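Local coordinates for ferritin like protein (Caulobacter vibrioides, PDB 3HL1) that is of unknown function but belongs to the ferritin-like family and probably binds metal ions within its bundle of helices, at residues A[23-28]-A[52-57]; A[31-36]-A[46-51]; A[266-271]-A[301-306]; A[306-309]-A[313-316]. One frame throughout, in Å; residues are numbered along the deposited sequence.

Interaction 1: A[23-28]-A[52-57]; sequences LWTIPY and YQEMLH
E54 reaches from helix 42-67 to T25 and I26 of helix 8-35, and its side chain makes two kinds of contact on the way. Its CB lies against the I26 CG1 methylene at 3.6 Å; here the two side chains run past each other in opposite directions. One atom further, CG comes to 3.3 Å from T25 OG1. With CG placed beside the backbone N (chi1 -67°) and the chain bent at chi2 (-63°), the glutamate side chain crosses that of T25 at about a right angle, and OE1 ends in a short polar contact, 2.6 Å from T25 OG1. E22 O is a further partner of T25 OG1. The other oxygen, OE2, is hydrogen-bonded to an unidentified bound molecule, which may mark a pocket here. I26 also makes an apolar contact: its CD1 lies 3.9 Å from CG of M55, a selenomethionine modelled in two conformers, the contact being that of one of them.

E54 and H57 have the Glu-x-x-His spacing familiar from di-iron ferritin-like proteins. E22 OE1 bonds H57 ND1 and lies near E54 OE1, a carboxylate-rich arrangement consistent with a metal site as in ferritin-like relatives, although no metal is modelled here. The two helices run nearly antiparallel, at 158° with axes 9.1 Å apart. T25 and W24 rest on I121 of helix 112-121, L23 and P27 on helix 261-283, and Q53, L56 and H57 on helix 188-207, which places the pair in the interior of the bundle.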
loop_
_atom_site.group_PDB
_atom_site.type_symbol
_atom_site.label_atom_id
_atom_site.label_comp_id
_atom_site.label_asym_id
_atom_site.label_seq_id
_atom_site.Cartn_x
_atom_site.Cartn_y
_atom_site.Cartn_z
ATOM N N LEU A 23 -0.192 -2.912 1.439
ATOM C CA LEU A 23 -1.251 -3.005 2.449
ATOM C C LEU A 23 -1.028 -1.993 3.588
ATOM O O LEU A 23 -1.982 -1.333 4.074
ATOM C CB LEU A 23 -1.287 -4.424 3.044
ATOM C CG LEU A 23 -2.449 -4.630 4.057
ATOM C CD1 LEU A 23 -3.798 -4.332 3.402
ATOM C CD2 LEU A 23 -2.481 -6.004 4.669
ATOM N N TRP A 24 0.219 -1.902 4.063
ATOM C CA TRP A 24 0.559 -0.940 5.106
ATOM C C TRP A 24 0.087 0.489 4.779
ATOM O O TRP A 24 -0.399 1.170 5.652
ATOM C CB TRP A 24 2.049 -0.984 5.428
ATOM C CG TRP A 24 2.475 -0.127 6.527
ATOM C CD1 TRP A 24 2.715 -0.506 7.804
ATOM C CD2 TRP A 24 2.842 1.239 6.443
ATOM N NE1 TRP A 24 3.093 0.555 8.551
ATOM C CE2 TRP A 24 3.212 1.643 7.741
ATOM C CE3 TRP A 24 2.840 2.190 5.404
ATOM C CZ2 TRP A 24 3.601 2.942 8.036
ATOM C CZ3 TRP A 24 3.237 3.493 5.702
ATOM C CH2 TRP A 24 3.601 3.856 7.001
ATOM N N THR A 25 0.175 0.925 3.527
ATOM C CA THR A 25 -0.232 2.248 3.140
ATOM C C THR A 25 -1.734 2.444 3.201
ATOM O O THR A 25 -2.175 3.555 3.334
ATOM C CB THR A 25 0.209 2.640 1.719
ATOM O OG1 THR A 25 -0.556 1.870 0.791
ATOM C CG2 THR A 25 1.730 2.436 1.483
ATOM N N ILE A 26 -2.537 1.380 3.072
ATOM C CA ILE A 26 -3.976 1.529 2.942
ATOM C C ILE A 26 -4.632 2.076 4.228
ATOM O O ILE A 26 -5.303 3.121 4.169
ATOM C CB ILE A 26 -4.633 0.222 2.370
ATOM C CG1 ILE A 26 -4.128 0.056 0.909
ATOM C CG2 ILE A 26 -6.165 0.289 2.459
ATOM C CD1 ILE A 26 -4.346 -1.270 0.290
ATOM N N PRO A 27 -4.473 1.379 5.391
ATOM C CA PRO A 27 -4.959 2.003 6.622
ATOM C C PRO A 27 -4.352 3.359 6.946
ATOM O O PRO A 27 -5.063 4.217 7.462
ATOM C CB PRO A 27 -4.683 0.942 7.711
ATOM C CG PRO A 27 -4.626 -0.347 6.974
ATOM C CD PRO A 27 -3.943 0.024 5.668
ATOM N N TYR A 28 -3.067 3.581 6.598
ATOM C CA TYR A 28 -2.432 4.868 6.781
ATOM C C TYR A 28 -3.182 5.983 6.028
ATOM O O TYR A 28 -3.526 6.961 6.639
ATOM C CB TYR A 28 -0.933 4.845 6.383
ATOM C CG TYR A 28 -0.125 5.949 7.028
ATOM C CD1 TYR A 28 -0.052 7.217 6.433
ATOM C CD2 TYR A 28 0.533 5.750 8.263
ATOM C CE1 TYR A 28 0.668 8.254 7.039
ATOM C CE2 TYR A 28 1.259 6.787 8.876
ATOM C CZ TYR A 28 1.319 8.018 8.246
ATOM O OH TYR A 28 1.954 9.017 8.838
ATOM N N TYR A 52 -7.532 4.004 -3.527
ATOM C CA TYR A 52 -8.078 3.070 -4.485
ATOM C C TYR A 52 -6.972 2.491 -5.359
ATOM O O TYR A 52 -6.996 1.318 -5.663
ATOM C CB TYR A 52 -9.147 3.735 -5.377
ATOM C CG TYR A 52 -10.427 4.167 -4.641
ATOM C CD1 TYR A 52 -10.729 3.713 -3.344
ATOM C CD2 TYR A 52 -11.346 5.015 -5.257
ATOM C CE1 TYR A 52 -11.896 4.107 -2.679
ATOM C CE2 TYR A 52 -12.539 5.402 -4.609
ATOM C CZ TYR A 52 -12.802 4.936 -3.328
ATOM O OH TYR A 52 -13.965 5.326 -2.700
ATOM N N GLN A 53 -5.995 3.311 -5.744
ATOM C CA GLN A 53 -4.840 2.810 -6.483
ATOM C C GLN A 53 -3.975 1.865 -5.658
ATOM O O GLN A 53 -3.444 0.872 -6.186
ATOM C CB GLN A 53 -4.002 3.950 -7.032
ATOM C CG GLN A 53 -4.793 4.742 -8.044
ATOM C CD GLN A 53 -3.926 5.669 -8.862
ATOM O OE1 GLN A 53 -2.905 6.182 -8.388
ATOM N NE2 GLN A 53 -4.324 5.881 -10.097
ATOM N N GLU A 54 -3.839 2.131 -4.370
ATOM C CA GLU A 54 -3.067 1.194 -3.519
ATOM C C GLU A 54 -3.714 -0.170 -3.487
ATOM O O GLU A 54 -3.022 -1.168 -3.517
ATOM C CB GLU A 54 -2.896 1.730 -2.084
ATOM C CG GLU A 54 -2.028 2.945 -1.984
ATOM C CD GLU A 54 -0.583 2.655 -2.443
ATOM O OE1 GLU A 54 0.153 1.943 -1.754
ATOM O OE2 GLU A 54 -0.193 3.132 -3.500
HETATM N N MSE A 55 -5.042 -0.209 -3.390
HETATM C CA MSE A 55 -5.803 -1.464 -3.371
HETATM C C MSE A 55 -5.588 -2.240 -4.656
HETATM O O MSE A 55 -5.330 -3.447 -4.629
HETATM C CB MSE A 55 -7.292 -1.167 -3.168
HETATM C CG MSE A 55 -7.595 -0.655 -1.768
HETATM SE SE MSE A 55 -9.380 0.137 -1.680
HETATM C CE MSE A 55 -9.292 0.804 0.038
ATOM N N LEU A 56 -5.666 -1.539 -5.777
ATOM C CA LEU A 56 -5.307 -2.101 -7.067
ATOM C C LEU A 56 -3.878 -2.657 -7.059
ATOM O O LEU A 56 -3.672 -3.766 -7.553
ATOM C CB LEU A 56 -5.489 -1.068 -8.206
ATOM C CG LEU A 56 -4.926 -1.524 -9.553
ATOM C CD1 LEU A 56 -5.810 -2.663 -10.058
ATOM C CD2 LEU A 56 -4.752 -0.413 -10.596
ATOM N N HIS A 57 -2.913 -1.925 -6.479
ATOM C CA HIS A 57 -1.543 -2.407 -6.425
ATOM C C HIS A 57 -1.479 -3.729 -5.705
ATOM O O HIS A 57 -0.766 -4.635 -6.160
ATOM C CB HIS A 57 -0.555 -1.421 -5.791
ATOM C CG HIS A 57 -0.444 -0.121 -6.511
ATOM N ND1 HIS A 57 0.244 0.957 -5.989
ATOM C CD2 HIS A 57 -0.995 0.300 -7.669
ATOM C CE1 HIS A 57 0.118 1.981 -6.817
ATOM N NE2 HIS A 57 -0.630 1.613 -7.839
#

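Interaction 2: A[31-36]-A[46-51]; sequences TVLYSI and LIQAAV
First torsions set L33 and I47 alongside each other. In L33, CG stands opposite the backbone N (chi1 -177°), which directs CG, and with it the two methyls, toward helix 42-67; in I47, chi1 of -66° turns CG1 beside the backbone N and leaves CG2 as the branch opposite it. I47 therefore offers two branches: CG2 to L33, CD1 to V32 and I36. Its CG2 lies 3.9 Å from L33 CB, the side chains passing in opposite directions, while its CD1 extends to V32 CG1 at 3.6 Å and meets that valine at roughly a right angle. I36 adds its own CD1, 4.2 Å from I47 CD1. L33 also reaches the next residue: its CD1 is 3.6 Å from the backbone N of Q48, and CD2 is 4.0 Å from Q48 CA, so the leucine fork lies against the helix backbone as well as its side chains. No hydrogen bond links the segments, and the contact across them is van der Waals packing.

Within 31-36, S35 OG donates to V32 O at 2.7 Å, and it is also hydrogen-bonded to L110 N in the loop before helix 112-121. The axes cross at 149°, 9.5 Å apart. M118 of helix 112-121 covers V32 and I47 together, helix 233-242 packs on L46, A49 and A50, and Y34 leans on helix 292-309.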
loop_
_atom_site.group_PDB
_atom_site.type_symbol
_atom_site.label_atom_id
_atom_site.label_comp_id
_atom_site.label_asym_id
_atom_site.label_seq_id
_atom_site.Cartn_x
_atom_site.Cartn_y
_atom_site.Cartn_z
ATOM N N THR A 31 -6.945 6.421 7.130
ATOM C CA THR A 31 -7.002 7.134 8.417
ATOM C C THR A 31 -6.893 8.644 8.204
ATOM O O THR A 31 -7.718 9.381 8.737
ATOM C CB THR A 31 -5.962 6.590 9.410
ATOM O OG1 THR A 31 -6.239 5.195 9.594
ATOM C CG2 THR A 31 -6.069 7.349 10.772
ATOM N N VAL A 32 -5.945 9.078 7.371
ATOM C CA VAL A 32 -5.848 10.513 6.955
ATOM C C VAL A 32 -7.083 10.953 6.211
ATOM O O VAL A 32 -7.645 11.990 6.530
ATOM C CB VAL A 32 -4.580 10.773 6.104
ATOM C CG1 VAL A 32 -4.545 12.208 5.510
ATOM C CG2 VAL A 32 -3.362 10.421 6.965
ATOM N N LEU A 33 -7.503 10.182 5.217
ATOM C CA LEU A 33 -8.673 10.532 4.411
ATOM C C LEU A 33 -9.884 10.873 5.251
ATOM O O LEU A 33 -10.459 11.932 5.147
ATOM C CB LEU A 33 -9.052 9.370 3.475
ATOM C CG LEU A 33 -10.189 9.546 2.504
ATOM C CD1 LEU A 33 -9.896 10.775 1.524
ATOM C CD2 LEU A 33 -10.544 8.211 1.776
ATOM N N TYR A 34 -10.290 9.944 6.085
ATOM C CA TYR A 34 -11.545 10.108 6.823
ATOM C C TYR A 34 -11.460 11.121 7.944
ATOM O O TYR A 34 -12.505 11.589 8.414
ATOM C CB TYR A 34 -12.068 8.750 7.318
ATOM C CG TYR A 34 -12.700 7.954 6.211
ATOM C CD1 TYR A 34 -13.893 8.361 5.637
ATOM C CD2 TYR A 34 -12.052 6.844 5.657
ATOM C CE1 TYR A 34 -14.467 7.663 4.589
ATOM C CE2 TYR A 34 -12.617 6.149 4.599
ATOM C CZ TYR A 34 -13.831 6.553 4.086
ATOM O OH TYR A 34 -14.404 5.867 3.060
ATOM N N SER A 35 -10.239 11.538 8.294
ATOM C CA SER A 35 -10.058 12.671 9.223
ATOM C C SER A 35 -10.530 14.004 8.669
ATOM O O SER A 35 -10.846 14.886 9.450
ATOM C CB SER A 35 -8.620 12.857 9.706
ATOM O OG SER A 35 -7.836 13.525 8.717
ATOM N N ILE A 36 -10.590 14.135 7.346
ATOM C CA ILE A 36 -10.933 15.354 6.698
ATOM C C ILE A 36 -12.440 15.491 6.752
ATOM O O ILE A 36 -13.156 14.678 6.200
ATOM C CB ILE A 36 -10.470 15.417 5.246
ATOM C CG1 ILE A 36 -8.946 15.187 5.211
ATOM C CG2 ILE A 36 -10.824 16.787 4.648
ATOM C CD1 ILE A 36 -8.343 14.902 3.788
ATOM N N LEU A 46 -7.970 13.861 -3.668
ATOM C CA LEU A 46 -6.644 13.376 -4.057
ATOM C C LEU A 46 -6.277 12.096 -3.331
ATOM O O LEU A 46 -5.784 11.162 -3.941
ATOM C CB LEU A 46 -5.546 14.415 -3.817
ATOM C CG LEU A 46 -5.552 15.688 -4.700
ATOM C CD1 LEU A 46 -4.350 16.604 -4.286
ATOM C CD2 LEU A 46 -5.513 15.304 -6.203
ATOM N N ILE A 47 -6.509 12.073 -2.027
ATOM C CA ILE A 47 -6.179 10.904 -1.201
ATOM C C ILE A 47 -7.049 9.669 -1.484
ATOM O O ILE A 47 -6.560 8.526 -1.527
ATOM C CB ILE A 47 -6.185 11.263 0.304
ATOM C CG1 ILE A 47 -5.048 12.241 0.580
ATOM C CG2 ILE A 47 -5.990 9.989 1.194
ATOM C CD1 ILE A 47 -5.069 12.889 2.021
ATOM N N GLN A 48 -8.341 9.900 -1.646
ATOM C CA GLN A 48 -9.270 8.858 -1.986
ATOM C C GLN A 48 -8.857 8.117 -3.250
ATOM O O GLN A 48 -8.802 6.890 -3.259
ATOM C CB GLN A 48 -10.651 9.465 -2.132
ATOM C CG GLN A 48 -11.729 8.477 -2.379
ATOM C CD GLN A 48 -13.052 9.182 -2.552
ATOM O OE1 GLN A 48 -13.986 8.912 -1.828
ATOM N NE2 GLN A 48 -13.099 10.151 -3.448
ATOM N N ALA A 49 -8.513 8.837 -4.305
ATOM C CA ALA A 49 -8.125 8.205 -5.551
ATOM C C ALA A 49 -6.844 7.385 -5.321
ATOM O O ALA A 49 -6.728 6.247 -5.804
ATOM C CB ALA A 49 -7.952 9.255 -6.686
ATOM N N ALA A 50 -5.919 7.930 -4.523
ATOM C CA ALA A 50 -4.664 7.243 -4.202
ATOM C C ALA A 50 -4.870 5.939 -3.450
ATOM O O ALA A 50 -4.210 4.934 -3.730
ATOM C CB ALA A 50 -3.693 8.163 -3.368
ATOM N N VAL A 51 -5.782 5.948 -2.499
ATOM C CA VAL A 51 -6.158 4.767 -1.700
ATOM C C VAL A 51 -6.656 3.640 -2.604
ATOM O O VAL A 51 -6.284 2.467 -2.487
ATOM C CB VAL A 51 -7.319 5.055 -0.721
ATOM C CG1 VAL A 51 -7.955 3.719 -0.227
ATOM C CG2 VAL A 51 -6.842 5.878 0.438
#

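Interaction 3: A[266-271]-A[301-306]; sequences QARLIA and GGDILS
R268 NE donates to D303 OD1 over 2.9 Å, with an N-H...O angle of 161°, in a salt bridge between helices 261-283 and 292-309. The oxygen sits at the guanidinium edge, almost exactly in its plane, but the carboxylate is not turned flat to match: the two groups are inclined by 73°, and NE meets OD1 from above the carboxylate plane. The arginine arrives with its chain extended from CG to NE, crossing the aspartate side chain at about a right angle, and its CD lies 3.6 Å from OD1.

Beside this salt bridge L269 fills the apolar side. Its CD1 packs 3.9 Å from D303 CB and 3.8 Å from I304 CG1, while CD2 is 4.0 Å from the same I304 CG1; the leucine and isoleucine side chains cross at an oblique angle. The CA atoms of L269 and D303 are 5.5 Å apart, and the segment axes are nearly antiparallel at 154°, 9.0 Å apart at closest.

D272 places its OD2 near D303 OD2 and forms a long, weak ion pair with R268 NE. The arginine therefore probably offsets two neighbouring carboxylates, an exposed side chain reaching in to a buried aspartate that has L269 and I304 packed beside it.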
loop_
_atom_site.group_PDB
_atom_site.type_symbol
_atom_site.label_atom_id
_atom_site.label_comp_id
_atom_site.label_asym_id
_atom_site.label_seq_id
_atom_site.Cartn_x
_atom_site.Cartn_y
_atom_site.Cartn_z
ATOM N N GLN A 266 -13.423 1.714 17.674
ATOM C CA GLN A 266 -12.186 1.045 17.360
ATOM C C GLN A 266 -12.348 -0.457 17.302
ATOM O O GLN A 266 -11.795 -1.097 16.428
ATOM C CB GLN A 266 -11.080 1.430 18.355
ATOM C CG GLN A 266 -10.618 2.845 18.234
ATOM C CD GLN A 266 -9.587 3.241 19.294
ATOM O OE1 GLN A 266 -9.543 2.679 20.396
ATOM N NE2 GLN A 266 -8.711 4.169 18.935
ATOM N N ALA A 267 -13.030 -1.041 18.288
ATOM C CA ALA A 267 -13.147 -2.482 18.330
ATOM C C ALA A 267 -13.875 -2.988 17.102
ATOM O O ALA A 267 -13.518 -4.028 16.564
ATOM C CB ALA A 267 -13.839 -2.953 19.566
ATOM N N ARG A 268 -14.919 -2.265 16.690
ATOM C CA ARG A 268 -15.659 -2.646 15.487
ATOM C C ARG A 268 -14.772 -2.601 14.227
ATOM O O ARG A 268 -14.814 -3.505 13.378
ATOM C CB ARG A 268 -16.896 -1.799 15.365
ATOM C CG ARG A 268 -17.471 -1.824 14.026
ATOM C CD ARG A 268 -18.700 -1.007 13.924
ATOM N NE ARG A 268 -19.272 -1.401 12.654
ATOM C CZ ARG A 268 -20.301 -2.218 12.484
ATOM N NH1 ARG A 268 -20.999 -2.701 13.527
ATOM N NH2 ARG A 268 -20.661 -2.511 11.230
ATOM N N LEU A 269 -13.949 -1.578 14.120
ATOM C CA LEU A 269 -13.016 -1.471 13.032
ATOM C C LEU A 269 -11.983 -2.597 13.010
ATOM O O LEU A 269 -11.732 -3.153 11.977
ATOM C CB LEU A 269 -12.317 -0.100 13.042
ATOM C CG LEU A 269 -11.161 0.169 12.043
ATOM C CD1 LEU A 269 -11.696 -0.147 10.598
ATOM C CD2 LEU A 269 -10.706 1.595 12.184
ATOM N N ILE A 270 -11.402 -2.909 14.159
ATOM C CA ILE A 270 -10.480 -4.020 14.289
ATOM C C ILE A 270 -11.114 -5.339 13.828
ATOM O O ILE A 270 -10.530 -6.043 13.034
ATOM C CB ILE A 270 -9.967 -4.119 15.708
ATOM C CG1 ILE A 270 -9.136 -2.881 16.075
ATOM C CG2 ILE A 270 -9.098 -5.412 15.934
ATOM C CD1 ILE A 270 -8.928 -2.681 17.602
ATOM N N ALA A 271 -12.325 -5.640 14.285
ATOM C CA ALA A 271 -13.021 -6.811 13.880
ATOM C C ALA A 271 -13.324 -6.829 12.365
ATOM O O ALA A 271 -13.049 -7.822 11.655
ATOM C CB ALA A 271 -14.323 -6.948 14.679
ATOM N N GLY A 301 -14.978 1.901 5.523
ATOM C CA GLY A 301 -14.871 3.346 5.489
ATOM C C GLY A 301 -15.844 3.995 6.475
ATOM O O GLY A 301 -15.509 4.952 7.182
ATOM N N GLY A 302 -17.043 3.452 6.547
ATOM C CA GLY A 302 -17.975 3.881 7.575
ATOM C C GLY A 302 -17.458 3.665 8.990
ATOM O O GLY A 302 -17.627 4.528 9.875
ATOM N N ASP A 303 -16.802 2.532 9.229
ATOM C CA ASP A 303 -16.151 2.261 10.509
ATOM C C ASP A 303 -15.028 3.246 10.888
ATOM O O ASP A 303 -14.880 3.653 12.058
ATOM C CB ASP A 303 -15.459 0.882 10.490
ATOM C CG ASP A 303 -16.404 -0.271 10.435
ATOM O OD1 ASP A 303 -17.602 -0.107 10.660
ATOM O OD2 ASP A 303 -15.940 -1.373 10.073
ATOM N N ILE A 304 -14.205 3.591 9.905
ATOM C CA ILE A 304 -13.086 4.528 10.096
ATOM C C ILE A 304 -13.621 5.928 10.386
ATOM O O ILE A 304 -13.168 6.641 11.295
ATOM C CB ILE A 304 -12.149 4.531 8.846
ATOM C CG1 ILE A 304 -11.608 3.136 8.623
ATOM C CG2 ILE A 304 -11.019 5.536 9.023
ATOM C CD1 ILE A 304 -10.954 2.895 7.212
ATOM N N LEU A 305 -14.588 6.357 9.601
ATOM C CA LEU A 305 -15.207 7.675 9.839
ATOM C C LEU A 305 -15.855 7.742 11.214
ATOM O O LEU A 305 -15.793 8.747 11.918
ATOM C CB LEU A 305 -16.256 7.977 8.788
ATOM C CG LEU A 305 -17.027 9.287 8.897
ATOM C CD1 LEU A 305 -16.089 10.473 8.935
ATOM C CD2 LEU A 305 -17.966 9.389 7.717
ATOM N N SER A 306 -16.468 6.650 11.611
ATOM C CA SER A 306 -17.183 6.647 12.871
ATOM C C SER A 306 -16.213 6.801 14.055
ATOM O O SER A 306 -16.505 7.549 14.992
ATOM C CB SER A 306 -18.080 5.417 12.981
ATOM O OG SER A 306 -18.410 5.245 14.333
#

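Interaction 4: A[306-309]-A[313-316]; sequences SCWK and VPRY
Beyond helix 292-309 the chain doubles back, so that the CA of C307 lies 5.6 Å from that of P314 and the CA of W308 5.8 Å from that of V313, V313-P314 having polyproline-like backbone angles. W308 carries most of the side-chain contact. P314 CD and V313 CA lie over one face of its indole: P314 CD stands 3.5 Å from the centroid of the five-membered ring and 18° off the ring normal, a CH-pi contact. The nearest atom pair is P314 CD to W308 CE2, 3.4 Å. P314 CG lies 3.6 Å from W308 NE1, and the two side chains cross at about a right angle. With chi1 of -81° the indole lies beside the backbone N, and its benzo end runs alongside V313; there W308 CH2 touches V313 CG2 at 4.0 Å. From the preceding residue, C307 CB meets P314 CG, also at 4.0 Å, so C307 and W308 both touch the proline ring, from directions about a right angle apart.

No hydrogen bond joins the two segments. The indole N-H has its partner on helix 8-35, where W308 NE1 bonds to T31 O, and this helps to hold the indole in its orientation. Q266 of helix 261-283 bonds to V313 O, and L269 of the same helix touches P314. The arrangement is a proline-on-tryptophan CH-pi packing, and it pins a C-terminal tail that has no helix or strand of its own back along the last helix of this all-helical protein.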
loop_
_atom_site.group_PDB
_atom_site.type_symbol
_atom_site.label_atom_id
_atom_site.label_comp_id
_atom_site.label_asym_id
_atom_site.label_seq_id
_atom_site.Cartn_x
_atom_site.Cartn_y
_atom_site.Cartn_z
ATOM N N SER A 306 -16.468 6.650 11.611
ATOM C CA SER A 306 -17.183 6.647 12.871
ATOM C C SER A 306 -16.213 6.801 14.055
ATOM O O SER A 306 -16.505 7.549 14.992
ATOM C CB SER A 306 -18.080 5.417 12.981
ATOM O OG SER A 306 -18.410 5.245 14.333
ATOM N N CYS A 307 -15.022 6.210 13.982
ATOM C CA CYS A 307 -13.974 6.454 14.978
ATOM C C CYS A 307 -13.657 7.922 15.122
ATOM O O CYS A 307 -13.716 8.477 16.217
ATOM C CB CYS A 307 -12.687 5.697 14.648
ATOM S SG CYS A 307 -12.786 3.901 14.835
ATOM N N TRP A 308 -13.340 8.582 14.007
ATOM C CA TRP A 308 -13.038 9.994 14.026
ATOM C C TRP A 308 -14.157 10.866 14.578
ATOM O O TRP A 308 -13.910 11.773 15.401
ATOM C CB TRP A 308 -12.688 10.475 12.614
ATOM C CG TRP A 308 -11.295 10.189 12.198
ATOM C CD1 TRP A 308 -10.925 9.530 11.085
ATOM C CD2 TRP A 308 -10.105 10.629 12.830
ATOM N NE1 TRP A 308 -9.549 9.538 10.958
ATOM C CE2 TRP A 308 -9.023 10.185 12.037
ATOM C CE3 TRP A 308 -9.828 11.339 14.000
ATOM C CZ2 TRP A 308 -7.708 10.429 12.374
ATOM C CZ3 TRP A 308 -8.500 11.604 14.331
ATOM C CH2 TRP A 308 -7.460 11.150 13.531
ATOM N N LYS A 309 -15.376 10.623 14.111
ATOM C CA LYS A 309 -16.511 11.342 14.630
ATOM C C LYS A 309 -16.683 11.193 16.150
ATOM O O LYS A 309 -17.172 12.120 16.790
ATOM C CB LYS A 309 -17.775 10.890 13.944
ATOM C CG LYS A 309 -17.962 11.482 12.550
ATOM C CD LYS A 309 -19.183 10.833 11.906
ATOM C CE LYS A 309 -20.037 11.728 11.093
ATOM N NZ LYS A 309 -19.380 12.933 10.545
ATOM N N VAL A 313 -8.897 7.983 17.272
ATOM C CA VAL A 313 -8.100 7.744 16.081
ATOM C C VAL A 313 -8.361 6.299 15.652
ATOM O O VAL A 313 -8.279 5.370 16.469
ATOM C CB VAL A 313 -6.585 7.930 16.334
ATOM C CG1 VAL A 313 -5.813 7.719 15.010
ATOM C CG2 VAL A 313 -6.305 9.332 16.959
ATOM N N PRO A 314 -8.655 6.078 14.356
ATOM C CA PRO A 314 -8.717 4.736 13.873
ATOM C C PRO A 314 -7.589 3.816 14.304
ATOM O O PRO A 314 -6.432 4.226 14.360
ATOM C CB PRO A 314 -8.767 4.926 12.364
ATOM C CG PRO A 314 -9.547 6.185 12.198
ATOM C CD PRO A 314 -8.995 7.062 13.313
ATOM N N ARG A 315 -7.948 2.580 14.623
ATOM C CA ARG A 315 -7.037 1.512 15.039
ATOM C C ARG A 315 -7.361 0.244 14.222
ATOM O O ARG A 315 -8.515 -0.024 13.998
ATOM C CB ARG A 315 -7.339 1.230 16.500
ATOM C CG ARG A 315 -6.180 1.114 17.345
ATOM C CD ARG A 315 -6.622 0.894 18.768
ATOM N NE ARG A 315 -6.683 -0.534 19.096
ATOM C CZ ARG A 315 -5.743 -1.232 19.745
ATOM N NH1 ARG A 315 -4.619 -0.651 20.180
ATOM N NH2 ARG A 315 -5.936 -2.531 19.980
ATOM N N TYR A 316 -6.357 -0.563 13.819
ATOM C CA TYR A 316 -6.630 -1.671 12.906
ATOM C C TYR A 316 -6.266 -3.066 13.435
ATOM O O TYR A 316 -6.479 -4.044 12.746
ATOM C CB TYR A 316 -5.971 -1.400 11.548
ATOM C CG TYR A 316 -6.545 -0.164 10.878
ATOM C CD1 TYR A 316 -6.109 1.092 11.220
ATOM C CD2 TYR A 316 -7.560 -0.271 9.939
ATOM C CE1 TYR A 316 -6.682 2.243 10.644
ATOM C CE2 TYR A 316 -8.083 0.861 9.331
ATOM C CZ TYR A 316 -7.628 2.097 9.683
ATOM O OH TYR A 316 -8.185 3.207 9.072
#

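Along the chain, interaction 2 is nested within the loop closed by interaction 1, and both join helix 8-35 to helix 42-67, their centres 11 Å apart. Interactions 3 and 4 follow later; they share S306 and helix 292-309, with centres about 6 Å apart. Interaction 1 is deep, about 3 Å from the centre of the chain, whereas the centres of interactions 3 and 4 lie about 19 Å out. Interaction 2 bridges the two sets: Y34 packs on G301, I304 and L305, and T31 OG1 lies 2.8 Å from Y316 OH, a probable hydrogen bond. The C-terminal helices and tail are thereby fastened onto the first helical hairpin of the ferritin-like region.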